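Local coordinates for protein thermosome subunit (Methanococcoides burtonii, PDB 3AQ1) that probably binds and hydrolyses ATP to drive the folding of other proteins, as a group II chaperonin of the TCP-1 family, at residues E154-G159 with T324-G329; A103-A108 with L124-V129. All blocks are in the same frame, centred on the assembly; numbering follows the deposited sequence.

Contact 1 (E154-G159 with T324-G329)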
loop_
_atom_site.group_PDB
_atom_site.type_symbol
_atom_site.label_atom_id
_atom_site.label_comp_id
_atom_site.label_asym_id
_atom_site.label_seq_id
_atom_site.Cartn_x
_atom_site.Cartn_y
_atom_site.Cartn_z
ATOM N N GLU A 154 5.909 6.750 -13.101
ATOM C CA GLU A 154 5.780 7.347 -14.422
ATOM C C GLU A 154 6.450 6.360 -15.363
ATOM O O GLU A 154 7.657 6.106 -15.262
ATOM C CB GLU A 154 6.478 8.712 -14.480
ATOM C CG GLU A 154 6.440 9.376 -15.843
ATOM C CD GLU A 154 5.074 9.952 -16.145
ATOM O OE1 GLU A 154 4.366 10.275 -15.167
ATOM O OE2 GLU A 154 4.708 10.066 -17.342
ATOM N N LYS A 155 5.671 5.763 -16.254
ATOM C CA LYS A 155 6.224 4.686 -17.060
ATOM C C LYS A 155 6.859 5.187 -18.349
ATOM O O LYS A 155 6.230 5.876 -19.152
ATOM C CB LYS A 155 5.200 3.561 -17.294
ATOM C CG LYS A 155 3.879 3.998 -17.860
ATOM C CD LYS A 155 2.732 3.130 -17.359
ATOM C CE LYS A 155 1.422 3.615 -17.975
ATOM N NZ LYS A 155 0.237 2.980 -17.351
ATOM N N ARG A 156 8.132 4.858 -18.510
ATOM C CA ARG A 156 8.876 5.201 -19.705
ATOM C C ARG A 156 9.130 3.950 -20.582
ATOM O O ARG A 156 9.997 3.121 -20.280
ATOM C CB ARG A 156 10.199 5.849 -19.305
ATOM C CG ARG A 156 10.065 6.993 -18.318
ATOM C CD ARG A 156 10.873 8.208 -18.776
ATOM N NE ARG A 156 10.336 8.789 -20.007
ATOM C CZ ARG A 156 9.058 9.125 -20.181
ATOM N NH1 ARG A 156 8.171 8.939 -19.208
ATOM N NH2 ARG A 156 8.664 9.649 -21.332
ATOM N N ALA A 157 8.368 3.808 -21.663
ATOM C CA ALA A 157 8.543 2.657 -22.541
ATOM C C ALA A 157 9.934 2.674 -23.171
ATOM O O ALA A 157 10.417 3.728 -23.588
ATOM C CB ALA A 157 7.472 2.641 -23.608
ATOM N N GLY A 158 10.580 1.511 -23.225
ATOM C CA GLY A 158 11.891 1.388 -23.843
ATOM C C GLY A 158 13.032 1.105 -22.877
ATOM O O GLY A 158 13.061 1.645 -21.768
ATOM N N GLY A 159 13.976 0.262 -23.303
ATOM C CA GLY A 159 15.127 -0.106 -22.494
ATOM C C GLY A 159 14.866 -1.293 -21.587
ATOM O O GLY A 159 14.012 -2.132 -21.869
ATOM N N THR A 324 9.788 9.813 -7.466
ATOM C CA THR A 324 9.127 9.321 -8.651
ATOM C C THR A 324 10.015 8.242 -9.199
ATOM O O THR A 324 11.216 8.439 -9.327
ATOM C CB THR A 324 8.990 10.427 -9.704
ATOM O OG1 THR A 324 8.179 11.476 -9.171
ATOM C CG2 THR A 324 8.350 9.895 -10.970
ATOM N N VAL A 325 9.424 7.091 -9.484
ATOM C CA VAL A 325 10.105 6.029 -10.200
ATOM C C VAL A 325 9.842 6.238 -11.680
ATOM O O VAL A 325 8.699 6.126 -12.121
ATOM C CB VAL A 325 9.532 4.640 -9.849
ATOM C CG1 VAL A 325 10.266 3.580 -10.626
ATOM C CG2 VAL A 325 9.603 4.354 -8.353
ATOM N N LEU A 326 10.878 6.564 -12.447
ATOM C CA LEU A 326 10.764 6.447 -13.891
ATOM C C LEU A 326 10.991 4.980 -14.238
ATOM O O LEU A 326 12.128 4.508 -14.269
ATOM C CB LEU A 326 11.786 7.329 -14.598
ATOM C CG LEU A 326 11.672 8.814 -14.285
ATOM C CD1 LEU A 326 12.710 9.587 -15.057
ATOM C CD2 LEU A 326 10.276 9.293 -14.625
ATOM N N LEU A 327 9.899 4.258 -14.473
ATOM C CA LEU A 327 9.947 2.819 -14.739
ATOM C C LEU A 327 10.181 2.511 -16.215
ATOM O O LEU A 327 9.400 2.938 -17.071
ATOM C CB LEU A 327 8.639 2.169 -14.287
ATOM C CG LEU A 327 8.509 0.651 -14.394
ATOM C CD1 LEU A 327 9.613 -0.018 -13.601
ATOM C CD2 LEU A 327 7.141 0.223 -13.884
ATOM N N HIS A 328 11.251 1.772 -16.508
ATOM C CA HIS A 328 11.543 1.338 -17.879
ATOM C C HIS A 328 11.275 -0.157 -18.128
ATOM O O HIS A 328 11.459 -0.993 -17.243
ATOM C CB HIS A 328 12.991 1.659 -18.245
ATOM C CG HIS A 328 13.248 3.113 -18.475
ATOM N ND1 HIS A 328 13.679 3.958 -17.478
ATOM C CD2 HIS A 328 13.125 3.875 -19.588
ATOM C CE1 HIS A 328 13.810 5.181 -17.966
ATOM N NE2 HIS A 328 13.475 5.158 -19.243
ATOM N N GLY A 329 10.844 -0.476 -19.346
ATOM C CA GLY A 329 10.632 -1.848 -19.781
ATOM C C GLY A 329 10.964 -1.985 -21.258
ATOM O O GLY A 329 11.174 -0.977 -21.930
#
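Arg156 and His328 lie side by side and point the same way on one face of a parallel strand pair, a worked example of cross-strand neighbours packing by their stems. Arg156 CB sits over a face of the imidazole, 3.7 Å from the centroid of the His328 ring, a CH-pi contact. With CG anti to the carbonyl carbon (chi1 -51°), the arginine chain starts off beside its own backbone N, and its CG comes to 4.1 Å from Leu326 CB. Beyond that it bends away, and the guanidinium plane stands nearly perpendicular to the ring plane (85°). At the ring edge, near its plane, Gly158 O lies 3.1 Å from His328 CD2. Farther back on the same face, Glu154 CB packs on Leu326 CD2 at 3.8 Å, the two side chains crossing obliquely.

Beneath these contacts runs the parallel backbone pairing. Glu154 bonds through both of its backbone polar atoms, its N-H to Val325 O, almost straight at 3.0 Å, and its carbonyl O to the N-H of Leu327. Arg156 N then binds Leu327 O at 2.7 Å, and farther along Gly158 N makes a weak bond to Gly329 O.

Segment 154-159 runs off strand 151-157, an outermost strand of a three-stranded mixed sheet, consistent with the intermediate domain of group II chaperonins; 324-329 is central, flanked antiparallel by strand 165-167. Strand 310-317 touches the Arg156 and Leu326 side through Met311 and Tyr313, whereas helix 332-355 packs on the face of Lys155 and Leu327.

Contact 2 (A103-A108 with L124-V129); sequences ALIKIA and LSALTV
Val129 CG2 lies against the backbone and side chains of Leu104 and Ile105 where two successive helices, 101-109 and 121-132, pack as a crossed pair, probably in the intermediate domain of the group II chaperonin fold. Their short segments make an angle of 115° with axes 8.5 Å apart at closest approach. The small residues Ala108, Ser125 and Ala126 share the interface with the branched Ile105, Thr128 and Val129.

The methyl Val129 CG2 comes to 3.6 Å from Leu104 C and to 3.7 Å from Ile105 CG1, the isoleucine and valine side chains crossing at about a right angle. Ile105 uses both of its branches. CG2, anti to the backbone N, meets Ser125 CB at 3.9 Å, and the CG1 branch brings CD1 onto Ala126 CA. One turn on, Ala108 CB fits against Thr128 CG2 at 4.0 Å. No hydrogen bond joins the two segments, so the contact rests on apolar packing.

A second shell holds these groups in place. Helix 332-355 backs the junction, with Val349 on Ala108 and Leu342 and Ala345 on Thr128, while Ile96 lies against Leu104. The hydroxyls turn to their own helix: Ser125 OG is hydrogen-bonded to Lys121 O, and Thr128 OG1 donates to Leu124 O at 2.9 Å. That carbonyl oxygen also accepts from Thr128 N, the two donors approaching from opposite faces of its plane.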
loop_
_atom_site.group_PDB
_atom_site.type_symbol
_atom_site.label_atom_id
_atom_site.label_comp_id
_atom_site.label_asym_id
_atom_site.label_seq_id
_atom_site.Cartn_x
_atom_site.Cartn_y
_atom_site.Cartn_z
ATOM N N ALA A 103 14.814 -9.994 3.157
ATOM C CA ALA A 103 13.460 -10.401 3.503
ATOM C C ALA A 103 12.440 -9.469 2.870
ATOM O O ALA A 103 11.364 -9.912 2.452
ATOM C CB ALA A 103 13.276 -10.450 5.011
ATOM N N LEU A 104 12.774 -8.179 2.818
ATOM C CA LEU A 104 11.941 -7.205 2.119
ATOM C C LEU A 104 11.839 -7.544 0.634
ATOM O O LEU A 104 10.769 -7.457 0.041
ATOM C CB LEU A 104 12.492 -5.795 2.287
ATOM C CG LEU A 104 12.313 -5.128 3.642
ATOM C CD1 LEU A 104 13.149 -3.844 3.709
ATOM C CD2 LEU A 104 10.843 -4.857 3.880
ATOM N N ILE A 105 12.964 -7.928 0.041
ATOM C CA ILE A 105 12.989 -8.365 -1.343
ATOM C C ILE A 105 12.206 -9.656 -1.557
ATOM O O ILE A 105 11.588 -9.852 -2.607
ATOM C CB ILE A 105 14.414 -8.562 -1.825
ATOM C CG1 ILE A 105 15.004 -7.206 -2.186
ATOM C CG2 ILE A 105 14.438 -9.505 -3.017
ATOM C CD1 ILE A 105 16.158 -7.272 -3.128
ATOM N N LYS A 106 12.239 -10.532 -0.558
ATOM C CA LYS A 106 11.431 -11.750 -0.576
ATOM C C LYS A 106 9.944 -11.408 -0.470
ATOM O O LYS A 106 9.118 -11.967 -1.198
ATOM C CB LYS A 106 11.834 -12.684 0.565
ATOM C CG LYS A 106 11.451 -14.143 0.366
ATOM C CD LYS A 106 11.364 -14.854 1.715
ATOM C CE LYS A 106 12.117 -16.171 1.737
ATOM N NZ LYS A 106 11.495 -17.198 0.864
ATOM N N ILE A 107 9.610 -10.496 0.440
ATOM C CA ILE A 107 8.234 -10.035 0.608
ATOM C C ILE A 107 7.690 -9.426 -0.690
ATOM O O ILE A 107 6.668 -9.875 -1.208
ATOM C CB ILE A 107 8.109 -9.069 1.809
ATOM C CG1 ILE A 107 8.159 -9.865 3.107
ATOM C CG2 ILE A 107 6.815 -8.250 1.763
ATOM C CD1 ILE A 107 8.113 -9.015 4.342
ATOM N N ALA A 108 8.387 -8.430 -1.228
ATOM C CA ALA A 108 8.000 -7.816 -2.497
ATOM C C ALA A 108 7.822 -8.849 -3.614
ATOM O O ALA A 108 6.896 -8.748 -4.415
ATOM C CB ALA A 108 9.015 -6.739 -2.916
ATOM N N LEU A 124 12.540 -6.256 -10.313
ATOM C CA LEU A 124 11.421 -5.448 -9.849
ATOM C C LEU A 124 11.333 -5.447 -8.315
ATOM O O LEU A 124 10.879 -4.480 -7.707
ATOM C CB LEU A 124 10.109 -5.914 -10.466
ATOM C CG LEU A 124 9.008 -4.867 -10.355
ATOM C CD1 LEU A 124 9.395 -3.597 -11.126
ATOM C CD2 LEU A 124 7.703 -5.424 -10.849
ATOM N N SER A 125 11.785 -6.525 -7.696
ATOM C CA SER A 125 11.795 -6.613 -6.243
ATOM C C SER A 125 12.795 -5.627 -5.643
ATOM O O SER A 125 12.498 -4.912 -4.686
ATOM C CB SER A 125 12.130 -8.040 -5.804
ATOM O OG SER A 125 11.101 -8.924 -6.182
ATOM N N ALA A 126 13.986 -5.611 -6.224
ATOM C CA ALA A 126 15.025 -4.674 -5.850
ATOM C C ALA A 126 14.532 -3.239 -5.969
ATOM O O ALA A 126 14.767 -2.409 -5.098
ATOM C CB ALA A 126 16.241 -4.883 -6.724
ATOM N N LEU A 127 13.850 -2.955 -7.064
ATOM C CA LEU A 127 13.373 -1.616 -7.328
ATOM C C LEU A 127 12.318 -1.240 -6.291
ATOM O O LEU A 127 12.365 -0.147 -5.731
ATOM C CB LEU A 127 12.820 -1.531 -8.755
ATOM C CG LEU A 127 12.328 -0.183 -9.244
ATOM C CD1 LEU A 127 13.371 0.855 -8.915
ATOM C CD2 LEU A 127 12.065 -0.245 -10.733
ATOM N N THR A 128 11.378 -2.150 -6.032
ATOM C CA THR A 128 10.372 -1.928 -5.000
ATOM C C THR A 128 10.984 -1.557 -3.648
ATOM O O THR A 128 10.562 -0.599 -3.003
ATOM C CB THR A 128 9.531 -3.169 -4.750
ATOM O OG1 THR A 128 8.841 -3.532 -5.945
ATOM C CG2 THR A 128 8.527 -2.869 -3.671
ATOM N N VAL A 129 11.973 -2.336 -3.224
ATOM C CA VAL A 129 12.563 -2.191 -1.902
ATOM C C VAL A 129 13.351 -0.876 -1.766
ATOM O O VAL A 129 13.307 -0.205 -0.734
ATOM C CB VAL A 129 13.416 -3.443 -1.545
ATOM C CG1 VAL A 129 14.277 -3.209 -0.316
ATOM C CG2 VAL A 129 12.514 -4.642 -1.319
#

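From the N terminus, contact 2 comes first and closes a short loop, with 15 residues between helix segments 103-108 and 124-129. Contact 1 opens only afterwards and closes a far longer one: 164 residues separate 154-159 from 324-329, an excursion that in this family holds the apical domain. The two loops therefore follow in series and neither nest nor cross. Their centres are about 18 Å apart, yet they touch, since Leu127 CD2 of helix 121-132 packs 3.8 Å from Leu327 CD1 of the central strand. Helix 332-355, which follows contact 1 directly, lies against both, joining the three-stranded sheet to the crossed helices.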